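Local coordinates for transcriptional regulator (Corynebacterium diphtheriae, PDB 3LMM), which is of unknown function but is probably a transcriptional regulator, carrying a Schlafen AlbA_2-type domain and helix-turn-helix-related regions, at residues K43-R48 against P62-K67. Residues are numbered along the deposited sequence; the frame is centred on the assembly and turned at random.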
loop_
_atom_site.group_PDB
_atom_site.type_symbol
_atom_site.label_atom_id
_atom_site.label_comp_id
_atom_site.label_asym_id
_atom_site.label_seq_id
_atom_site.Cartn_x
_atom_site.Cartn_y
_atom_site.Cartn_z
ATOM N N LYS A 43 4.795 16.460 -20.815
ATOM C CA LYS A 43 5.754 16.551 -19.724
ATOM C C LYS A 43 7.159 16.288 -20.214
ATOM O O LYS A 43 7.394 15.464 -21.102
ATOM C CB LYS A 43 5.440 15.565 -18.607
ATOM C CG LYS A 43 4.126 15.828 -17.914
ATOM C CD LYS A 43 4.318 16.246 -16.477
ATOM C CE LYS A 43 4.496 17.738 -16.339
ATOM N NZ LYS A 43 4.628 18.078 -14.897
ATOM N N GLU A 44 8.084 17.001 -19.592
ATOM C CA GLU A 44 9.492 16.944 -19.897
ATOM C C GLU A 44 10.252 16.271 -18.760
ATOM O O GLU A 44 10.173 16.724 -17.622
ATOM C CB GLU A 44 9.974 18.366 -20.065
ATOM C CG GLU A 44 11.437 18.487 -20.211
ATOM C CD GLU A 44 11.858 19.919 -20.332
ATOM O OE1 GLU A 44 13.086 20.152 -20.393
ATOM O OE2 GLU A 44 10.968 20.807 -20.361
ATOM N N GLU A 45 10.984 15.199 -19.059
ATOM C CA GLU A 45 11.740 14.494 -18.025
ATOM C C GLU A 45 12.512 15.523 -17.225
ATOM O O GLU A 45 13.429 16.167 -17.742
ATOM C CB GLU A 45 12.708 13.488 -18.650
ATOM C CG GLU A 45 13.535 12.703 -17.644
ATOM C CD GLU A 45 14.408 11.651 -18.307
ATOM O OE1 GLU A 45 15.274 11.072 -17.620
ATOM O OE2 GLU A 45 14.237 11.390 -19.518
ATOM N N ALA A 46 12.132 15.685 -15.964
ATOM C CA ALA A 46 12.776 16.669 -15.104
ATOM C C ALA A 46 14.215 16.319 -14.786
ATOM O O ALA A 46 14.628 15.171 -14.946
ATOM C CB ALA A 46 11.988 16.820 -13.809
ATOM N N GLY A 47 14.967 17.328 -14.345
ATOM C CA GLY A 47 16.352 17.138 -13.961
ATOM C C GLY A 47 17.323 17.081 -15.111
ATOM O O GLY A 47 18.424 16.549 -14.987
ATOM N N ARG A 48 16.930 17.630 -16.245
ATOM C CA ARG A 48 17.817 17.584 -17.386
ATOM C C ARG A 48 18.040 18.972 -17.958
ATOM O O ARG A 48 18.936 19.187 -18.774
ATOM C CB ARG A 48 17.239 16.653 -18.437
ATOM C CG ARG A 48 18.251 15.683 -18.968
ATOM C CD ARG A 48 17.718 14.276 -18.933
ATOM N NE ARG A 48 16.603 14.030 -19.847
ATOM C CZ ARG A 48 16.707 13.954 -21.170
ATOM N NH1 ARG A 48 17.879 14.118 -21.761
ATOM N NH2 ARG A 48 15.638 13.674 -21.898
ATOM N N PRO A 62 15.630 8.638 -10.697
ATOM C CA PRO A 62 14.706 8.822 -9.573
ATOM C C PRO A 62 14.056 10.195 -9.442
ATOM O O PRO A 62 12.880 10.285 -9.119
ATOM C CB PRO A 62 15.561 8.455 -8.362
ATOM C CG PRO A 62 16.924 8.827 -8.802
ATOM C CD PRO A 62 16.968 8.276 -10.205
ATOM N N GLU A 63 14.803 11.263 -9.679
ATOM C CA GLU A 63 14.214 12.591 -9.570
ATOM C C GLU A 63 13.066 12.714 -10.564
ATOM O O GLU A 63 11.997 13.210 -10.228
ATOM C CB GLU A 63 15.251 13.676 -9.860
ATOM C CG GLU A 63 14.744 15.108 -9.660
ATOM C CD GLU A 63 15.675 16.154 -10.263
ATOM O OE1 GLU A 63 15.465 17.366 -10.012
ATOM O OE2 GLU A 63 16.611 15.758 -10.998
ATOM N N ALA A 64 13.285 12.261 -11.793
ATOM C CA ALA A 64 12.241 12.338 -12.808
ATOM C C ALA A 64 11.063 11.441 -12.424
ATOM O O ALA A 64 9.899 11.812 -12.616
ATOM C CB ALA A 64 12.793 11.928 -14.160
ATOM N N ALA A 65 11.370 10.260 -11.891
ATOM C CA ALA A 65 10.337 9.326 -11.486
ATOM C C ALA A 65 9.405 9.994 -10.486
ATOM O O ALA A 65 8.192 9.861 -10.588
ATOM C CB ALA A 65 10.965 8.097 -10.885
ATOM N N ASP A 66 9.969 10.719 -9.525
ATOM C CA ASP A 66 9.159 11.409 -8.529
ATOM C C ASP A 66 8.142 12.319 -9.219
ATOM O O ASP A 66 6.940 12.092 -9.122
ATOM C CB ASP A 66 10.046 12.240 -7.592
ATOM C CG ASP A 66 10.500 11.469 -6.357
ATOM O OD1 ASP A 66 11.355 12.004 -5.606
ATOM O OD2 ASP A 66 10.010 10.337 -6.121
ATOM N N LYS A 67 8.626 13.337 -9.925
ATOM C CA LYS A 67 7.742 14.278 -10.619
ATOM C C LYS A 67 6.664 13.595 -11.486
ATOM O O LYS A 67 5.484 13.972 -11.446
ATOM C CB LYS A 67 8.574 15.240 -11.484
ATOM C CG LYS A 67 9.070 16.496 -10.762
ATOM C CD LYS A 67 10.037 16.166 -9.634
ATOM C CE LYS A 67 10.445 17.412 -8.821
ATOM N NZ LYS A 67 9.353 17.989 -7.961
#
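Glu45 opens the contact through its aliphatic part, CG lying 3.6 Å from Ala64 CB in the first turn of helix 62-77. CG stands anti to the backbone N (chi1 -180°) and the chain stays extended beyond it, which carries the carboxylate past the methyl group. There Glu45 OE2 is paired with Arg48 NE at 3.6 Å, a salt bridge within 43-48, and is hydrogen-bonded to Thr98 OG1. Just before it, Lys43 NZ makes a salt bridge to Glu71 OE2, farther along the same helix. Ala46 marks the nearest backbone approach, its CA 4.9 Å from Ala64 CA. Ala46 CB points toward the helix and comes 4.2 Å from Lys67 CG, while Ala46 O lies 3.8 Å from Ala64 CB. At Gly47, CA sits 3.3 Å from Glu63 OE2, at the end of an extended side chain; Gly47 itself has phi 80°, a positive value that favours glycine. The 224 Å² of summed buried surface comes mostly from Ala46, Ala64 and Gly47, and no hydrogen bond or salt bridge crosses. The pairing packs the loop leaving edge strand 41-43 onto the N-terminal end of helix 62-77, within the alpha-beta fold of the Schlafen AlbA_2 region.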